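Side-chain contacts in malonyl CoA reductase (malonate semialdehyde-forming) (Sulfolobus tokodaii, PDB 2EP5), which probably catalyses the NADPH-dependent reduction of malonyl-CoA to 3-oxopropanoate (malonate semialdehyde) as a member of the aspartate-semialdehyde dehydrogenase family: residues A[36-39]-A[40-43]; A[205-208]-A[209-213]; A[261-264]-A[265-269]; A[338-341]-A[342-346]. All blocks are in the same frame, centred on the assembly; numbering follows the deposited sequence.

Interaction 1 (A[36-39]-A[40-43]); sequences SASP and SKIG
The flat peptide carbonyls of Ser38 and Pro39 are each approached by a backbone donor from above the carbonyl plane. Lys41 N reaches Ser38 O at 3.0 Å, lying 44° out of that plane, and Ile42 N reaches Pro39 O at 3.0 Å from still further out, 61°. Two such i to i+3 bonds in succession are the signature of a short 3-10 turn. Ile42 CD1 lies 3.5 Å from Pro39 CA, bordering the pyrrolidine ring. A water also donates to Pro39 O; its contact with Ile42 O is unusually short and therefore doubtful.

The extended Lys41 chain runs back past Ser38. Its CG is anti to the carbonyl carbon (chi1 -54°), so that CE passes 2.9 Å from Ser38 OG, a tight contact, while CD touches Ala37 CB at 3.7 Å. The ammonium group is close to OG but badly angled for a hydrogen bond. With Lys41 cut back to an alanine, the aliphatic cover over Ala37 CB would probably be lost and the Ser38 hydroxyl left freer to turn.

The turn follows strand 30-36 in the Rossmann-type domain, a position that in such folds commonly borders the adenosine ribose. Ala37 and Lys41 touch Thr13 in the loop before helix 15-24, and Gly43 bonds through its backbone to Ile67 of edge strand 67-68.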
ATOM      1  N   SER A  36      33.467   0.963  -4.831  1.00 31.36           N
ATOM      2  CA  SER A  36      33.430   1.947  -5.892  1.00 32.17           C
ATOM      3  C   SER A  36      32.014   2.450  -6.090  1.00 32.06           C
ATOM      4  O   SER A  36      31.047   1.763  -5.764  1.00 31.98           O
ATOM      5  CB  SER A  36      33.955   1.315  -7.185  1.00 34.04           C
ATOM      6  OG  SER A  36      33.972   2.242  -8.249  1.00 36.42           O
ATOM      7  N   ALA A  37      31.904   3.666  -6.611  1.00 32.57           N
ATOM      8  CA  ALA A  37      30.618   4.292  -6.872  1.00 32.12           C
ATOM      9  C   ALA A  37      30.831   5.305  -7.987  1.00 32.78           C
ATOM     10  O   ALA A  37      31.866   5.281  -8.662  1.00 33.57           O
ATOM     11  CB  ALA A  37      30.101   4.987  -5.617  1.00 30.87           C
ATOM     12  N   SER A  38      29.861   6.194  -8.173  1.00 32.01           N
ATOM     13  CA  SER A  38      29.948   7.210  -9.213  1.00 31.59           C
ATOM     14  C   SER A  38      31.164   8.109  -8.985  1.00 30.60           C
ATOM     15  O   SER A  38      31.618   8.283  -7.850  1.00 27.89           O
ATOM     16  CB  SER A  38      28.668   8.051  -9.242  1.00 30.84           C
ATOM     17  OG  SER A  38      28.531   8.806  -8.050  1.00 34.54           O
ATOM     18  N   PRO A  39      31.696   8.695 -10.071  1.00 30.55           N
ATOM     19  CA  PRO A  39      32.862   9.588 -10.090  1.00 30.93           C
ATOM     20  C   PRO A  39      32.904  10.690  -9.029  1.00 30.79           C
ATOM     21  O   PRO A  39      33.913  10.863  -8.345  1.00 28.85           O
ATOM     22  CB  PRO A  39      32.833  10.158 -11.506  1.00 30.25           C
ATOM     23  CG  PRO A  39      32.299   9.005 -12.301  1.00 31.95           C
ATOM     24  CD  PRO A  39      31.151   8.532 -11.432  1.00 30.32           C
ATOM     25  N   SER A  40      31.814  11.439  -8.908  1.00 30.32           N
ATOM     26  CA  SER A  40      31.744  12.530  -7.944  1.00 31.01           C
ATOM     27  C   SER A  40      31.893  12.091  -6.490  1.00 30.17           C
ATOM     28  O   SER A  40      32.135  12.919  -5.617  1.00 32.13           O
ATOM     29  CB  SER A  40      30.426  13.289  -8.112  1.00 31.05           C
ATOM     30  OG  SER A  40      29.315  12.420  -7.985  1.00 33.95           O
ATOM     31  N   LYS A  41      31.758  10.796  -6.228  1.00 29.06           N
ATOM     32  CA  LYS A  41      31.874  10.277  -4.867  1.00 28.76           C
ATOM     33  C   LYS A  41      33.283   9.757  -4.566  1.00 27.63           C
ATOM     34  O   LYS A  41      33.641   9.544  -3.407  1.00 26.16           O
ATOM     35  CB  LYS A  41      30.863   9.149  -4.650  1.00 30.64           C
ATOM     36  CG  LYS A  41      29.427   9.522  -4.982  1.00 34.86           C
ATOM     37  CD  LYS A  41      28.544   8.277  -5.026  1.00 40.46           C
ATOM     38  CE  LYS A  41      27.115   8.583  -5.484  1.00 42.47           C
ATOM     39  NZ  LYS A  41      26.378   7.331  -5.858  1.00 40.56           N
ATOM     40  N   ILE A  42      34.075   9.546  -5.615  1.00 26.07           N
ATOM     41  CA  ILE A  42      35.437   9.049  -5.459  1.00 23.29           C
ATOM     42  C   ILE A  42      36.218   9.937  -4.490  1.00 24.05           C
ATOM     43  O   ILE A  42      36.191  11.167  -4.593  1.00 23.14           O
ATOM     44  CB  ILE A  42      36.164   8.993  -6.830  1.00 22.57           C
ATOM     45  CG1 ILE A  42      35.415   8.042  -7.777  1.00 22.41           C
ATOM     46  CG2 ILE A  42      37.613   8.537  -6.641  1.00 19.02           C
ATOM     47  CD1 ILE A  42      35.879   8.099  -9.234  1.00 17.23           C
ATOM     48  N   GLY A  43      36.901   9.310  -3.541  1.00 24.40           N
ATOM     49  CA  GLY A  43      37.668  10.070  -2.573  1.00 27.07           C
ATOM     50  C   GLY A  43      36.965  10.218  -1.236  1.00 28.80           C
ATOM     51  O   GLY A  43      37.614  10.355  -0.200  1.00 29.94           O
TER
HETATM   52  O   HOH W   1      35.599  12.635  -6.434  1.00 29.34           O

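Interaction 2 (A[205-208]-A[209-213]); sequences EDKI and AKELT
Asp206 and Lys210 form an i to i+4 salt bridge on the amphipathic helix 204-215 of the dimerisation domain, with OD1 and NZ 3.5 Å apart. Extended torsions carry Lys210 CE to 3.0 Å from Asp206 OD2, and the bend at chi4 (-50°) turns NZ to the OD1 side, so the carboxylate meets methylene and ammonium alike.

One residue further on, Lys207 and Glu211 lie side by side and point the same way, yet they do not pair: Lys207 NZ stays 6.3 Å from Glu211 OE2. Contact is instead made by OE2 at 3.6 Å from Lys207 CB. The carboxylate is held from beyond the helix, OE2 by a salt bridge to Arg112 and OE1 by the backbone N of Asn150, just before Cys151, the predicted acyl-thioester residue. A glutamine in place of Glu211 would probably leave Arg112 without its charge partner beside that loop.

Further out, Glu205 forms a salt bridge to Arg312 of the second subunit, a link consistent with the domain's dimerisation role. On the buried side Ile208 sits about 8 Å, side chain to side chain, from both Cys151 and His244, the predicted proton acceptor, and its CG2 meets Leu212 CD2 at 4.2 Å.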
ATOM      1  N   GLU A 205      11.506 -10.771 -19.784  1.00 23.94           N
ATOM      2  CA  GLU A 205      11.049 -12.051 -20.315  1.00 25.31           C
ATOM      3  C   GLU A 205      12.057 -12.757 -21.217  1.00 23.34           C
ATOM      4  O   GLU A 205      12.232 -13.964 -21.122  1.00 22.76           O
ATOM      5  CB  GLU A 205       9.696 -11.851 -21.021  1.00 25.41           C
ATOM      6  CG  GLU A 205       8.651 -11.341 -20.037  1.00 26.96           C
ATOM      7  CD  GLU A 205       7.446 -10.688 -20.682  1.00 26.98           C
ATOM      8  OE1 GLU A 205       7.604  -9.923 -21.657  1.00 29.86           O
ATOM      9  OE2 GLU A 205       6.332 -10.925 -20.183  1.00 27.49           O
ATOM     10  N   ASP A 206      12.737 -12.000 -22.067  1.00 23.42           N
ATOM     11  CA  ASP A 206      13.726 -12.574 -22.957  1.00 24.60           C
ATOM     12  C   ASP A 206      14.953 -13.051 -22.173  1.00 25.29           C
ATOM     13  O   ASP A 206      15.498 -14.122 -22.452  1.00 23.57           O
ATOM     14  CB  ASP A 206      14.127 -11.547 -24.012  1.00 28.22           C
ATOM     15  CG  ASP A 206      14.925 -12.163 -25.142  1.00 34.24           C
ATOM     16  OD1 ASP A 206      14.431 -13.145 -25.744  1.00 36.46           O
ATOM     17  OD2 ASP A 206      16.042 -11.669 -25.427  1.00 36.71           O
ATOM     18  N   LYS A 207      15.383 -12.259 -21.190  1.00 26.02           N
ATOM     19  CA  LYS A 207      16.530 -12.624 -20.358  1.00 24.89           C
ATOM     20  C   LYS A 207      16.260 -13.899 -19.562  1.00 24.80           C
ATOM     21  O   LYS A 207      17.149 -14.736 -19.386  1.00 25.19           O
ATOM     22  CB  LYS A 207      16.861 -11.499 -19.375  1.00 27.83           C
ATOM     23  CG  LYS A 207      17.441 -10.249 -20.005  1.00 28.50           C
ATOM     24  CD  LYS A 207      17.649  -9.178 -18.954  1.00 30.02           C
ATOM     25  CE  LYS A 207      18.123  -7.876 -19.575  1.00 31.14           C
ATOM     26  NZ  LYS A 207      18.109  -6.771 -18.576  1.00 34.83           N
ATOM     27  N   ILE A 208      15.032 -14.045 -19.074  1.00 21.48           N
ATOM     28  CA  ILE A 208      14.680 -15.221 -18.296  1.00 20.34           C
ATOM     29  C   ILE A 208      14.777 -16.480 -19.138  1.00 21.08           C
ATOM     30  O   ILE A 208      15.490 -17.417 -18.782  1.00 23.71           O
ATOM     31  CB  ILE A 208      13.246 -15.106 -17.717  1.00 20.24           C
ATOM     32  CG1 ILE A 208      13.222 -14.043 -16.614  1.00 19.22           C
ATOM     33  CG2 ILE A 208      12.773 -16.469 -17.185  1.00 17.12           C
ATOM     34  CD1 ILE A 208      11.865 -13.855 -15.966  1.00 19.05           C
ATOM     35  N   ALA A 209      14.059 -16.497 -20.255  1.00 20.61           N
ATOM     36  CA  ALA A 209      14.052 -17.651 -21.148  1.00 21.85           C
ATOM     37  C   ALA A 209      15.445 -18.041 -21.644  1.00 19.92           C
ATOM     38  O   ALA A 209      15.837 -19.200 -21.547  1.00 21.52           O
ATOM     39  CB  ALA A 209      13.120 -17.387 -22.341  1.00 20.44           C
ATOM     40  N   LYS A 210      16.191 -17.083 -22.173  1.00 20.48           N
ATOM     41  CA  LYS A 210      17.525 -17.380 -22.679  1.00 22.73           C
ATOM     42  C   LYS A 210      18.500 -17.823 -21.594  1.00 22.79           C
ATOM     43  O   LYS A 210      19.153 -18.864 -21.723  1.00 23.01           O
ATOM     44  CB  LYS A 210      18.097 -16.166 -23.415  1.00 25.66           C
ATOM     45  CG  LYS A 210      17.306 -15.772 -24.653  1.00 28.86           C
ATOM     46  CD  LYS A 210      18.033 -14.689 -25.456  1.00 33.35           C
ATOM     47  CE  LYS A 210      17.174 -14.192 -26.620  1.00 34.94           C
ATOM     48  NZ  LYS A 210      16.642 -15.329 -27.433  1.00 34.89           N
ATOM     49  N   GLU A 211      18.602 -17.038 -20.526  1.00 22.47           N
ATOM     50  CA  GLU A 211      19.518 -17.366 -19.436  1.00 21.68           C
ATOM     51  C   GLU A 211      19.214 -18.715 -18.805  1.00 20.06           C
ATOM     52  O   GLU A 211      20.120 -19.440 -18.406  1.00 20.15           O
ATOM     53  CB  GLU A 211      19.490 -16.269 -18.372  1.00 20.99           C
ATOM     54  CG  GLU A 211      20.246 -15.022 -18.783  1.00 21.87           C
ATOM     55  CD  GLU A 211      20.163 -13.915 -17.745  1.00 23.18           C
ATOM     56  OE1 GLU A 211      20.234 -14.221 -16.538  1.00 20.31           O
ATOM     57  OE2 GLU A 211      20.038 -12.740 -18.141  1.00 23.06           O
ATOM     58  N   LEU A 212      17.936 -19.057 -18.721  1.00 20.13           N
ATOM     59  CA  LEU A 212      17.541 -20.341 -18.150  1.00 22.34           C
ATOM     60  C   LEU A 212      18.134 -21.470 -19.016  1.00 23.86           C
ATOM     61  O   LEU A 212      18.471 -22.550 -18.520  1.00 24.39           O
ATOM     62  CB  LEU A 212      16.011 -20.423 -18.109  1.00 21.31           C
ATOM     63  CG  LEU A 212      15.312 -20.870 -16.816  1.00 21.69           C
ATOM     64  CD1 LEU A 212      15.917 -20.195 -15.608  1.00 19.01           C
ATOM     65  CD2 LEU A 212      13.831 -20.556 -16.928  1.00 16.42           C
ATOM     66  N   THR A 213      18.271 -21.197 -20.314  1.00 22.52           N
ATOM     67  CA  THR A 213      18.833 -22.156 -21.266  1.00 21.90           C
ATOM     68  C   THR A 213      20.313 -22.454 -20.981  1.00 21.76           C
ATOM     69  O   THR A 213      20.775 -23.594 -21.128  1.00 20.86           O
ATOM     70  CB  THR A 213      18.691 -21.621 -22.712  1.00 21.77           C
ATOM     71  OG1 THR A 213      17.359 -21.868 -23.181  1.00 21.94           O
ATOM     72  CG2 THR A 213      19.673 -22.275 -23.624  1.00 20.58           C
TER

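Interaction 3 (A[261-264]-A[265-269]); sequences IKKT and LKNFK
Leu265 turns its CG anti to the carbonyl carbon (chi1 -59°), while Ile261 CG2 stands anti to its own backbone N; together these torsions set the two chains side by side, pointing the same way, with Ile261 CG2 4.1 Å from Leu265 CD1. The motif is the last turn of an alpha-helix, 258-266, in the dimerisation domain, together with its exit into a loop. Its i to i+4 bonding is regular at first: Leu265 N donates to Ile261 O at 3.0 Å and Lys266 N to Lys262 O at 3.1 Å. Asn267 N still reaches Lys263 O, but its N-H...O angle falls to 140°, and the following bond, Phe268 N to Leu265 O, is weak and spans only three residues. The bonding pattern thus records where the helix gives out.

The apolar face of this turn rests on the mixed sheet: Leu265 touches Ile285 and Val287 of strand 285-287 and Ile313 of strand 308-316. Phe268, just past the helix, reaches both Ile285 and Ile124 of helix 122-125. Thr264 OG1 bonds to Glu260 O, four residues back along the same helix. Lys262, on a different side, makes a salt bridge to Glu259, three residues back.

Lys263 and Asn267 meet without a hydrogen bond between their side chains, Lys263 CG lying 3.7 Å from Asn267 OD1. Lys266 places its CG between backbone N and carbonyl carbon (chi1 68°), which presses CG to 3.1 Å from Lys263 O.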
ATOM      1  N   ILE A 261       8.837 -35.931  -6.912  1.00 32.99           N
ATOM      2  CA  ILE A 261       9.244 -34.572  -7.246  1.00 33.25           C
ATOM      3  C   ILE A 261       9.426 -33.738  -5.972  1.00 32.43           C
ATOM      4  O   ILE A 261      10.436 -33.055  -5.808  1.00 30.58           O
ATOM      5  CB  ILE A 261       8.203 -33.898  -8.186  1.00 33.56           C
ATOM      6  CG1 ILE A 261       8.382 -34.436  -9.609  1.00 32.80           C
ATOM      7  CG2 ILE A 261       8.352 -32.377  -8.159  1.00 32.03           C
ATOM      8  CD1 ILE A 261       7.412 -33.861 -10.608  1.00 32.82           C
ATOM      9  N   LYS A 262       8.451 -33.800  -5.071  1.00 32.17           N
ATOM     10  CA  LYS A 262       8.547 -33.055  -3.822  1.00 33.74           C
ATOM     11  C   LYS A 262       9.796 -33.516  -3.074  1.00 32.49           C
ATOM     12  O   LYS A 262      10.536 -32.708  -2.507  1.00 30.54           O
ATOM     13  CB  LYS A 262       7.307 -33.298  -2.953  1.00 34.90           C
ATOM     14  CG  LYS A 262       6.022 -32.703  -3.504  1.00 38.42           C
ATOM     15  CD  LYS A 262       4.841 -33.065  -2.619  1.00 39.55           C
ATOM     16  CE  LYS A 262       3.537 -32.526  -3.172  1.00 42.46           C
ATOM     17  NZ  LYS A 262       2.356 -33.059  -2.418  1.00 44.48           N
ATOM     18  N   LYS A 263      10.023 -34.823  -3.085  1.00 31.43           N
ATOM     19  CA  LYS A 263      11.181 -35.395  -2.418  1.00 33.09           C
ATOM     20  C   LYS A 263      12.486 -34.909  -3.054  1.00 31.69           C
ATOM     21  O   LYS A 263      13.419 -34.515  -2.353  1.00 31.80           O
ATOM     22  CB  LYS A 263      11.116 -36.924  -2.477  1.00 35.23           C
ATOM     23  CG  LYS A 263      12.285 -37.628  -1.792  1.00 40.14           C
ATOM     24  CD  LYS A 263      12.290 -39.141  -2.061  1.00 43.17           C
ATOM     25  CE  LYS A 263      11.047 -39.832  -1.507  1.00 44.20           C
ATOM     26  NZ  LYS A 263      11.020 -41.286  -1.853  1.00 44.24           N
ATOM     27  N   THR A 264      12.544 -34.929  -4.382  1.00 29.91           N
ATOM     28  CA  THR A 264      13.740 -34.508  -5.106  1.00 28.79           C
ATOM     29  C   THR A 264      14.110 -33.053  -4.818  1.00 28.50           C
ATOM     30  O   THR A 264      15.284 -32.729  -4.636  1.00 27.36           O
ATOM     31  CB  THR A 264      13.558 -34.697  -6.643  1.00 30.01           C
ATOM     32  OG1 THR A 264      13.286 -36.077  -6.929  1.00 27.16           O
ATOM     33  CG2 THR A 264      14.818 -34.276  -7.390  1.00 25.86           C
ATOM     34  N   LEU A 265      13.107 -32.183  -4.768  1.00 27.95           N
ATOM     35  CA  LEU A 265      13.338 -30.764  -4.506  1.00 27.19           C
ATOM     36  C   LEU A 265      13.789 -30.487  -3.073  1.00 28.29           C
ATOM     37  O   LEU A 265      14.689 -29.678  -2.852  1.00 27.89           O
ATOM     38  CB  LEU A 265      12.068 -29.958  -4.793  1.00 26.60           C
ATOM     39  CG  LEU A 265      11.462 -30.014  -6.197  1.00 26.22           C
ATOM     40  CD1 LEU A 265      10.135 -29.283  -6.190  1.00 27.32           C
ATOM     41  CD2 LEU A 265      12.412 -29.392  -7.211  1.00 26.37           C
ATOM     42  N   LYS A 266      13.164 -31.152  -2.103  1.00 29.42           N
ATOM     43  CA  LYS A 266      13.511 -30.940  -0.701  1.00 31.89           C
ATOM     44  C   LYS A 266      14.872 -31.529  -0.349  1.00 31.70           C
ATOM     45  O   LYS A 266      15.530 -31.079   0.585  1.00 31.28           O
ATOM     46  CB  LYS A 266      12.434 -31.542   0.216  1.00 34.78           C
ATOM     47  CG  LYS A 266      12.358 -33.056   0.195  1.00 39.04           C
ATOM     48  CD  LYS A 266      11.203 -33.583   1.039  1.00 42.65           C
ATOM     49  CE  LYS A 266      11.443 -33.409   2.539  1.00 45.20           C
ATOM     50  NZ  LYS A 266      11.453 -31.986   2.988  1.00 46.78           N
ATOM     51  N   ASN A 267      15.289 -32.536  -1.105  1.00 31.56           N
ATOM     52  CA  ASN A 267      16.573 -33.184  -0.876  1.00 31.84           C
ATOM     53  C   ASN A 267      17.664 -32.654  -1.794  1.00 31.77           C
ATOM     54  O   ASN A 267      18.785 -33.159  -1.772  1.00 33.29           O
ATOM     55  CB  ASN A 267      16.451 -34.693  -1.089  1.00 32.15           C
ATOM     56  CG  ASN A 267      15.743 -35.390   0.052  1.00 34.07           C
ATOM     57  OD1 ASN A 267      15.359 -36.551  -0.074  1.00 34.84           O
ATOM     58  ND2 ASN A 267      15.576 -34.691   1.178  1.00 33.53           N
ATOM     59  N   PHE A 268      17.348 -31.647  -2.602  1.00 30.56           N
ATOM     60  CA  PHE A 268      18.350 -31.110  -3.515  1.00 30.04           C
ATOM     61  C   PHE A 268      19.501 -30.412  -2.810  1.00 30.09           C
ATOM     62  O   PHE A 268      19.306 -29.403  -2.131  1.00 30.13           O
ATOM     63  CB  PHE A 268      17.729 -30.129  -4.507  1.00 28.93           C
ATOM     64  CG  PHE A 268      18.712 -29.598  -5.521  1.00 31.01           C
ATOM     65  CD1 PHE A 268      19.330 -30.459  -6.430  1.00 30.99           C
ATOM     66  CD2 PHE A 268      19.027 -28.238  -5.565  1.00 29.38           C
ATOM     67  CE1 PHE A 268      20.247 -29.973  -7.371  1.00 30.03           C
ATOM     68  CE2 PHE A 268      19.940 -27.742  -6.497  1.00 28.79           C
ATOM     69  CZ  PHE A 268      20.552 -28.610  -7.402  1.00 31.36           C
ATOM     70  N   LYS A 269      20.696 -30.967  -2.980  1.00 30.89           N
ATOM     71  CA  LYS A 269      21.920 -30.407  -2.415  1.00 32.77           C
ATOM     72  C   LYS A 269      22.982 -30.490  -3.499  1.00 32.32           C
ATOM     73  O   LYS A 269      22.914 -31.346  -4.377  1.00 32.82           O
ATOM     74  CB  LYS A 269      22.387 -31.192  -1.187  1.00 33.93           C
ATOM     75  CG  LYS A 269      21.544 -30.985   0.056  1.00 36.77           C
ATOM     76  CD  LYS A 269      22.260 -31.534   1.279  1.00 39.93           C
ATOM     77  CE  LYS A 269      21.310 -31.716   2.447  1.00 41.08           C
ATOM     78  NZ  LYS A 269      20.324 -32.802   2.161  1.00 43.32           N
TER

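Interaction 4 (A[338-341]-A[342-346]); sequences ILTV and EVMKE
The backbone N of Glu342 donates to Ile338 O at 3.0 Å with an N-H...O angle of 160°, and Glu342 CG lies 2.9 Å from the same oxygen, a close steric contact. That second approach follows from a first torsion that sets CG anti to the carbonyl carbon (chi1 -47°), sending the extended side chain back along the preceding turn. The carboxylate then lies between two aliphatic neighbours. Its OE1 is 3.4 Å from Leu339 CD2, the two side chains crossing at about a right angle, and its OE2 is 3.9 Å from Ile338 CG2. Leu339 has both torsions away from staggered values, so the exact place of CD2 is less certain.

This carboxylate is buried, and its polar need is met from outside the helix: OE2 hydrogen-bonds to Thr279 OG1, and OE1 is bonded as well. Apolar surroundings of this kind would tend to raise the pKa of the acid, while the hydrogen bonds would oppose that shift.

Along the other faces, Val343 CG2 touches Leu339 CD2 at 4.3 Å, and Met344 lays its CG 3.3 Å from Thr340 O with SD near Thr340 CG2. Thr340 OG1 itself bonds to Ile336 O one turn earlier and to Asn148 ND2.

The whole makes up most of the C-terminal helix 334-347, reaching into its last turn, and packs into the protein on several sides: Ile338 against helix 15-24, Leu339 and Thr340 against helix 122-125, and Thr340 and Met344 on Val146 of strand 144-147, an outer strand of the parallel sheet.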
ATOM      1  N   ILE A 338      28.654 -13.693  -4.216  1.00 22.45           N
ATOM      2  CA  ILE A 338      29.567 -14.020  -3.132  1.00 22.38           C
ATOM      3  C   ILE A 338      29.740 -15.536  -3.059  1.00 22.09           C
ATOM      4  O   ILE A 338      30.845 -16.036  -2.829  1.00 22.30           O
ATOM      5  CB  ILE A 338      29.020 -13.454  -1.788  1.00 22.06           C
ATOM      6  CG1 ILE A 338      29.097 -11.922  -1.815  1.00 20.39           C
ATOM      7  CG2 ILE A 338      29.797 -14.018  -0.607  1.00 22.23           C
ATOM      8  CD1 ILE A 338      28.375 -11.239  -0.662  1.00 17.28           C
ATOM      9  N   LEU A 339      28.649 -16.266  -3.272  1.00 21.09           N
ATOM     10  CA  LEU A 339      28.693 -17.725  -3.227  1.00 21.63           C
ATOM     11  C   LEU A 339      29.522 -18.235  -4.405  1.00 21.70           C
ATOM     12  O   LEU A 339      30.205 -19.260  -4.309  1.00 22.56           O
ATOM     13  CB  LEU A 339      27.278 -18.317  -3.312  1.00 20.12           C
ATOM     14  CG  LEU A 339      26.973 -19.585  -2.500  1.00 20.05           C
ATOM     15  CD1 LEU A 339      25.993 -20.444  -3.275  1.00 17.80           C
ATOM     16  CD2 LEU A 339      28.225 -20.380  -2.213  1.00 16.67           C
ATOM     17  N   THR A 340      29.456 -17.518  -5.523  1.00 21.94           N
ATOM     18  CA  THR A 340      30.210 -17.909  -6.704  1.00 20.81           C
ATOM     19  C   THR A 340      31.693 -17.793  -6.407  1.00 20.01           C
ATOM     20  O   THR A 340      32.473 -18.664  -6.789  1.00 19.14           O
ATOM     21  CB  THR A 340      29.842 -17.037  -7.926  1.00 22.23           C
ATOM     22  OG1 THR A 340      28.456 -17.227  -8.243  1.00 22.53           O
ATOM     23  CG2 THR A 340      30.686 -17.428  -9.139  1.00 20.09           C
ATOM     24  N   VAL A 341      32.084 -16.724  -5.713  1.00 19.84           N
ATOM     25  CA  VAL A 341      33.491 -16.540  -5.359  1.00 19.92           C
ATOM     26  C   VAL A 341      33.935 -17.660  -4.410  1.00 20.78           C
ATOM     27  O   VAL A 341      35.021 -18.224  -4.570  1.00 18.81           O
ATOM     28  CB  VAL A 341      33.761 -15.171  -4.666  1.00 18.25           C
ATOM     29  CG1 VAL A 341      35.243 -15.048  -4.341  1.00 15.97           C
ATOM     30  CG2 VAL A 341      33.336 -14.022  -5.568  1.00 14.66           C
ATOM     31  N   GLU A 342      33.095 -17.993  -3.433  1.00 21.14           N
ATOM     32  CA  GLU A 342      33.450 -19.056  -2.492  1.00 24.16           C
ATOM     33  C   GLU A 342      33.725 -20.361  -3.248  1.00 25.24           C
ATOM     34  O   GLU A 342      34.712 -21.050  -2.984  1.00 27.99           O
ATOM     35  CB  GLU A 342      32.330 -19.269  -1.465  1.00 24.07           C
ATOM     36  CG  GLU A 342      31.816 -17.975  -0.847  1.00 24.29           C
ATOM     37  CD  GLU A 342      30.838 -18.196   0.299  1.00 24.37           C
ATOM     38  OE1 GLU A 342      30.147 -19.235   0.322  1.00 26.20           O
ATOM     39  OE2 GLU A 342      30.748 -17.315   1.176  1.00 22.07           O
ATOM     40  N   VAL A 343      32.853 -20.692  -4.195  1.00 24.43           N
ATOM     41  CA  VAL A 343      33.019 -21.906  -4.985  1.00 24.49           C
ATOM     42  C   VAL A 343      34.345 -21.887  -5.756  1.00 25.29           C
ATOM     43  O   VAL A 343      35.071 -22.882  -5.781  1.00 23.80           O
ATOM     44  CB  VAL A 343      31.862 -22.075  -6.002  1.00 23.95           C
ATOM     45  CG1 VAL A 343      32.179 -23.213  -6.959  1.00 23.61           C
ATOM     46  CG2 VAL A 343      30.547 -22.337  -5.269  1.00 23.82           C
ATOM     47  N   MET A 344      34.644 -20.753  -6.385  1.00 25.51           N
ATOM     48  CA  MET A 344      35.867 -20.597  -7.160  1.00 27.25           C
ATOM     49  C   MET A 344      37.098 -20.859  -6.296  1.00 29.79           C
ATOM     50  O   MET A 344      38.045 -21.507  -6.737  1.00 30.27           O
ATOM     51  CB  MET A 344      35.934 -19.188  -7.763  1.00 27.24           C
ATOM     52  CG  MET A 344      34.948 -18.936  -8.899  1.00 24.62           C
ATOM     53  SD  MET A 344      34.900 -17.206  -9.431  1.00 25.30           S
ATOM     54  CE  MET A 344      36.320 -17.115 -10.515  1.00 24.27           C
ATOM     55  N   LYS A 345      37.087 -20.358  -5.064  1.00 31.86           N
ATOM     56  CA  LYS A 345      38.211 -20.586  -4.163  1.00 32.87           C
ATOM     57  C   LYS A 345      38.271 -22.086  -3.868  1.00 32.79           C
ATOM     58  O   LYS A 345      39.337 -22.699  -3.914  1.00 33.46           O
ATOM     59  CB  LYS A 345      38.023 -19.791  -2.864  1.00 32.99           C
ATOM     60  CG  LYS A 345      39.097 -20.038  -1.806  1.00 34.19           C
ATOM     61  CD  LYS A 345      40.478 -19.613  -2.287  1.00 37.42           C
ATOM     62  CE  LYS A 345      41.553 -19.922  -1.244  1.00 39.21           C
ATOM     63  NZ  LYS A 345      42.910 -19.470  -1.672  1.00 39.89           N
ATOM     64  N   GLU A 346      37.111 -22.668  -3.583  1.00 32.66           N
ATOM     65  CA  GLU A 346      37.001 -24.095  -3.290  1.00 32.74           C
ATOM     66  C   GLU A 346      37.523 -24.975  -4.431  1.00 32.89           C
ATOM     67  O   GLU A 346      38.094 -26.038  -4.191  1.00 34.14           O
ATOM     68  CB  GLU A 346      35.536 -24.442  -3.001  1.00 34.45           C
ATOM     69  CG  GLU A 346      35.242 -25.923  -2.779  1.00 35.45           C
ATOM     70  CD  GLU A 346      36.000 -26.491  -1.602  1.00 37.40           C
ATOM     71  OE1 GLU A 346      36.261 -25.728  -0.645  1.00 38.94           O
ATOM     72  OE2 GLU A 346      36.326 -27.698  -1.625  1.00 37.73           O
TER

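How the interactions relate
Along the chain the four contacts come in series, and none touches another. Interaction 1 belongs to the Rossmann-type NAD-binding domain, whereas interactions 2 and 3 share the dimerisation domain; the centres of 1 and 3 are 45 Å apart, on opposite sides of the chain's centre. Interactions 2, 3 and 4 stand 24 Å from one another, centre to centre. Interaction 4, on the last helix, lies against strand 144-147 of the parallel sheet. Helix 122-125 is touched by residues of both 261-269 and 338-346, whose nearest atoms are about 10 Å apart, so it links them indirectly. Of the four, only interaction 2 approaches the predicted catalytic residues and the second subunit.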